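Nucleoporin nup120 (Schizosaccharomyces pombe, PDB 4GQ2) serves as a structural component of the nuclear pore complex, whose nucleoporins can also act as docking partners for transiently associated nuclear transport factors. Local coordinates at residues S733-E744 against K824-W835. Sequence-based numbering, arbitrary orientation.
Sequences SFLLENSALLLE and KQYNACMQLIGW
F734 and W835 begin a mixed contact, largely apolar at its centre and hydrogen-bonded at both ends, in which the end of helix 719-739 and the extended chain after it pack against helix 826-832 and the residues following, within the HEAT-repeat range; the helices run roughly opposite ways (142°). F734 turns its edge toward the indole face, planes at 69°, with CD1 3.5 Å from W835 CG, while its CB makes a CH-pi contact over the five-membered ring. Tryptophan suits this place because it offers both an apolar face and a donor: in the ring plane, NE1 gives a 2.7 Å hydrogen bond to E737 OE2, met from above the carboxylate. Replaced by alanine, W835 would lose its indole, which would probably deprive E737 OE2 of this N-H and open a gap beside F734. In the middle, L832 and L741 meet tip to tip (CG to CD2, 3.7 Å), and A828, only a methyl group, lets L743 CD2 come to 4.0 Å of its CB. At the far end the amide of Q825, bent at chi2, matches the backbone of E744: OE1 accepts from E744 N at 2.8 Å on a lone pair, and NE2 donates to E744 O. Leucine packing tolerates sliding; these directional bonds specify which residues pair.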
loop_
_atom_site.group_PDB
_atom_site.type_symbol
_atom_site.label_atom_id
_atom_site.label_comp_id
_atom_site.label_asym_id
_atom_site.label_seq_id
_atom_site.Cartn_x
_atom_site.Cartn_y
_atom_site.Cartn_z
ATOM N N SER A 733 1.287 -11.509 -6.222
ATOM C CA SER A 733 2.322 -10.520 -5.893
ATOM C C SER A 733 1.976 -9.146 -6.442
ATOM O O SER A 733 2.229 -8.139 -5.795
ATOM C CB SER A 733 3.705 -10.968 -6.388
ATOM O OG SER A 733 4.053 -12.232 -5.835
ATOM N N PHE A 734 1.387 -9.111 -7.633
ATOM C CA PHE A 734 0.837 -7.879 -8.184
ATOM C C PHE A 734 -0.149 -7.210 -7.211
ATOM O O PHE A 734 0.030 -6.048 -6.820
ATOM C CB PHE A 734 0.206 -8.163 -9.547
ATOM C CG PHE A 734 -0.703 -7.081 -10.046
ATOM C CD1 PHE A 734 -0.185 -5.892 -10.536
ATOM C CD2 PHE A 734 -2.087 -7.279 -10.074
ATOM C CE1 PHE A 734 -1.029 -4.898 -11.018
ATOM C CE2 PHE A 734 -2.935 -6.290 -10.548
ATOM C CZ PHE A 734 -2.406 -5.096 -11.017
ATOM N N LEU A 735 -1.164 -7.955 -6.787
ATOM C CA LEU A 735 -2.140 -7.423 -5.835
ATOM C C LEU A 735 -1.556 -7.035 -4.472
ATOM O O LEU A 735 -2.012 -6.068 -3.856
ATOM C CB LEU A 735 -3.328 -8.368 -5.673
ATOM C CG LEU A 735 -4.196 -8.492 -6.935
ATOM C CD1 LEU A 735 -5.148 -9.665 -6.807
ATOM C CD2 LEU A 735 -4.967 -7.208 -7.223
ATOM N N LEU A 736 -0.551 -7.774 -4.004
ATOM C CA LEU A 736 0.129 -7.424 -2.755
ATOM C C LEU A 736 0.829 -6.056 -2.876
ATOM O O LEU A 736 0.876 -5.283 -1.916
ATOM C CB LEU A 736 1.106 -8.530 -2.307
ATOM C CG LEU A 736 0.414 -9.756 -1.689
ATOM C CD1 LEU A 736 1.381 -10.896 -1.420
ATOM C CD2 LEU A 736 -0.317 -9.384 -0.406
ATOM N N GLU A 737 1.327 -5.751 -4.070
ATOM C CA GLU A 737 1.894 -4.441 -4.346
ATOM C C GLU A 737 0.796 -3.371 -4.369
ATOM O O GLU A 737 1.064 -2.195 -4.143
ATOM C CB GLU A 737 2.696 -4.457 -5.656
ATOM C CG GLU A 737 3.962 -3.608 -5.608
ATOM C CD GLU A 737 4.663 -3.467 -6.955
ATOM O OE1 GLU A 737 4.825 -2.311 -7.423
ATOM O OE2 GLU A 737 5.060 -4.504 -7.537
ATOM N N ASN A 738 -0.445 -3.779 -4.616
ATOM C CA ASN A 738 -1.560 -2.831 -4.626
ATOM C C ASN A 738 -2.008 -2.455 -3.204
ATOM O O ASN A 738 -2.688 -1.440 -2.988
ATOM C CB ASN A 738 -2.734 -3.396 -5.437
ATOM C CG ASN A 738 -2.568 -3.199 -6.933
ATOM O OD1 ASN A 738 -3.262 -2.380 -7.533
ATOM N ND2 ASN A 738 -1.654 -3.955 -7.550
ATOM N N SER A 739 -1.623 -3.283 -2.240
ATOM C CA SER A 739 -2.102 -3.150 -0.868
ATOM C C SER A 739 -1.598 -1.889 -0.180
ATOM O O SER A 739 -2.354 -1.241 0.543
ATOM C CB SER A 739 -1.731 -4.381 -0.049
ATOM O OG SER A 739 -2.417 -4.353 1.188
ATOM N N ALA A 740 -0.332 -1.543 -0.414
ATOM C CA ALA A 740 0.274 -0.345 0.184
ATOM C C ALA A 740 0.334 0.843 -0.781
ATOM O O ALA A 740 0.882 1.901 -0.452
ATOM C CB ALA A 740 1.661 -0.662 0.726
ATOM N N LEU A 741 -0.254 0.671 -1.960
ATOM C CA LEU A 741 -0.206 1.683 -2.996
ATOM C C LEU A 741 -1.239 2.776 -2.746
ATOM O O LEU A 741 -2.444 2.575 -2.932
ATOM C CB LEU A 741 -0.398 1.038 -4.365
ATOM C CG LEU A 741 -0.157 1.857 -5.637
ATOM C CD1 LEU A 741 0.927 2.906 -5.464
ATOM C CD2 LEU A 741 0.221 0.905 -6.754
ATOM N N LEU A 742 -0.756 3.937 -2.316
ATOM C CA LEU A 742 -1.638 5.049 -1.981
ATOM C C LEU A 742 -2.025 5.831 -3.214
ATOM O O LEU A 742 -1.171 6.216 -4.015
ATOM C CB LEU A 742 -1.000 5.954 -0.924
ATOM C CG LEU A 742 -1.109 5.347 0.473
ATOM C CD1 LEU A 742 -0.146 6.015 1.439
ATOM C CD2 LEU A 742 -2.545 5.444 0.970
ATOM N N LEU A 743 -3.324 6.052 -3.354
ATOM C CA LEU A 743 -3.892 6.710 -4.518
ATOM C C LEU A 743 -3.829 8.225 -4.389
ATOM O O LEU A 743 -3.840 8.765 -3.286
ATOM C CB LEU A 743 -5.342 6.253 -4.730
ATOM C CG LEU A 743 -5.562 4.798 -5.164
ATOM C CD1 LEU A 743 -7.038 4.536 -5.395
ATOM C CD2 LEU A 743 -4.751 4.449 -6.407
ATOM N N GLU A 744 -3.770 8.901 -5.529
ATOM C CA GLU A 744 -3.736 10.356 -5.562
ATOM C C GLU A 744 -5.114 10.970 -5.319
ATOM O O GLU A 744 -6.142 10.415 -5.724
ATOM C CB GLU A 744 -3.146 10.847 -6.886
ATOM C CG GLU A 744 -1.656 10.567 -7.023
ATOM C CD GLU A 744 -1.138 10.745 -8.440
ATOM O OE1 GLU A 744 -1.644 10.067 -9.362
ATOM O OE2 GLU A 744 -0.202 11.554 -8.629
ATOM N N LYS A 824 -7.604 8.168 -13.633
ATOM C CA LYS A 824 -6.532 9.173 -13.625
ATOM C C LYS A 824 -5.546 8.939 -12.487
ATOM O O LYS A 824 -4.902 9.872 -12.003
ATOM C CB LYS A 824 -7.116 10.596 -13.606
ATOM C CG LYS A 824 -8.139 10.835 -14.710
ATOM C CD LYS A 824 -8.560 12.291 -14.822
ATOM C CE LYS A 824 -9.363 12.514 -16.099
ATOM N NZ LYS A 824 -9.593 13.955 -16.402
ATOM N N GLN A 825 -5.433 7.676 -12.080
ATOM C CA GLN A 825 -4.455 7.254 -11.090
ATOM C C GLN A 825 -3.137 6.912 -11.782
ATOM O O GLN A 825 -2.667 5.758 -11.759
ATOM C CB GLN A 825 -4.987 6.073 -10.264
ATOM C CG GLN A 825 -6.171 6.428 -9.372
ATOM C CD GLN A 825 -5.814 7.471 -8.328
ATOM O OE1 GLN A 825 -4.695 7.492 -7.815
ATOM N NE2 GLN A 825 -6.762 8.345 -8.010
ATOM N N TYR A 826 -2.541 7.941 -12.382
ATOM C CA TYR A 826 -1.383 7.777 -13.252
ATOM C C TYR A 826 -0.147 7.285 -12.519
ATOM O O TYR A 826 0.599 6.457 -13.050
ATOM C CB TYR A 826 -1.099 9.075 -14.015
ATOM C CG TYR A 826 -2.264 9.532 -14.879
ATOM C CD1 TYR A 826 -2.909 8.640 -15.738
ATOM C CD2 TYR A 826 -2.708 10.855 -14.854
ATOM C CE1 TYR A 826 -3.973 9.042 -16.527
ATOM C CE2 TYR A 826 -3.772 11.270 -15.647
ATOM C CZ TYR A 826 -4.395 10.357 -16.483
ATOM O OH TYR A 826 -5.448 10.739 -17.283
ATOM N N ASN A 827 0.064 7.777 -11.299
ATOM C CA ASN A 827 1.194 7.329 -10.482
ATOM C C ASN A 827 1.085 5.830 -10.141
ATOM O O ASN A 827 2.029 5.066 -10.355
ATOM C CB ASN A 827 1.319 8.184 -9.218
ATOM C CG ASN A 827 2.507 7.787 -8.355
ATOM O OD1 ASN A 827 3.667 8.055 -8.694
ATOM N ND2 ASN A 827 2.221 7.148 -7.226
ATOM N N ALA A 828 -0.081 5.414 -9.649
ATOM C CA ALA A 828 -0.353 3.997 -9.385
ATOM C C ALA A 828 -0.003 3.149 -10.595
ATOM O O ALA A 828 0.762 2.186 -10.484
ATOM C CB ALA A 828 -1.816 3.799 -9.011
ATOM N N CYS A 829 -0.557 3.525 -11.749
ATOM C CA CYS A 829 -0.304 2.843 -13.021
ATOM C C CYS A 829 1.195 2.692 -13.319
ATOM O O CYS A 829 1.680 1.592 -13.655
ATOM C CB CYS A 829 -0.969 3.618 -14.152
ATOM S SG CYS A 829 -2.769 3.604 -14.089
ATOM N N MET A 830 1.913 3.804 -13.174
ATOM C CA MET A 830 3.347 3.877 -13.435
ATOM C C MET A 830 4.133 2.991 -12.466
ATOM O O MET A 830 5.101 2.336 -12.845
ATOM C CB MET A 830 3.819 5.337 -13.349
ATOM C CG MET A 830 5.236 5.553 -13.838
ATOM S SD MET A 830 5.445 5.216 -15.599
ATOM C CE MET A 830 7.181 5.630 -15.784
ATOM N N GLN A 831 3.689 2.961 -11.219
ATOM C CA GLN A 831 4.285 2.105 -10.208
ATOM C C GLN A 831 4.116 0.649 -10.614
ATOM O O GLN A 831 5.014 -0.171 -10.389
ATOM C CB GLN A 831 3.588 2.346 -8.860
ATOM C CG GLN A 831 4.508 2.345 -7.649
ATOM C CD GLN A 831 5.245 3.666 -7.476
ATOM O OE1 GLN A 831 4.771 4.719 -7.905
ATOM N NE2 GLN A 831 6.414 3.613 -6.844
ATOM N N LEU A 832 2.966 0.343 -11.229
ATOM C CA LEU A 832 2.569 -1.042 -11.543
ATOM C C LEU A 832 2.893 -1.479 -12.971
ATOM O O LEU A 832 2.635 -2.633 -13.348
ATOM C CB LEU A 832 1.065 -1.228 -11.291
ATOM C CG LEU A 832 0.557 -1.036 -9.862
ATOM C CD1 LEU A 832 -0.962 -0.916 -9.866
ATOM C CD2 LEU A 832 1.016 -2.168 -8.941
ATOM N N ILE A 833 3.445 -0.561 -13.765
ATOM C CA ILE A 833 3.613 -0.789 -15.205
ATOM C C ILE A 833 4.442 -2.027 -15.577
ATOM O O ILE A 833 4.254 -2.594 -16.644
ATOM C CB ILE A 833 4.165 0.473 -15.915
ATOM C CG1 ILE A 833 3.732 0.488 -17.390
ATOM C CG2 ILE A 833 5.682 0.621 -15.697
ATOM C CD1 ILE A 833 3.927 1.822 -18.072
ATOM N N GLY A 834 5.335 -2.462 -14.691
ATOM C CA GLY A 834 6.193 -3.613 -14.981
ATOM C C GLY A 834 5.467 -4.953 -14.949
ATOM O O GLY A 834 6.008 -5.958 -15.381
ATOM N N TRP A 835 4.239 -4.954 -14.442
ATOM C CA TRP A 835 3.395 -6.152 -14.366
ATOM C C TRP A 835 2.584 -6.394 -15.610
ATOM O O TRP A 835 2.134 -7.523 -15.840
ATOM C CB TRP A 835 2.442 -6.042 -13.182
ATOM C CG TRP A 835 3.110 -6.086 -11.837
ATOM C CD1 TRP A 835 3.282 -5.039 -10.946
ATOM C CD2 TRP A 835 3.726 -7.257 -11.175
ATOM N NE1 TRP A 835 3.933 -5.466 -9.807
ATOM C CE2 TRP A 835 4.224 -6.782 -9.882
ATOM C CE3 TRP A 835 3.892 -8.593 -11.509
ATOM C CZ2 TRP A 835 4.848 -7.630 -8.976
ATOM C CZ3 TRP A 835 4.531 -9.437 -10.592
ATOM C CH2 TRP A 835 5.002 -8.965 -9.359
HETATM O O HOH W 1 -2.230 7.501 -8.688
#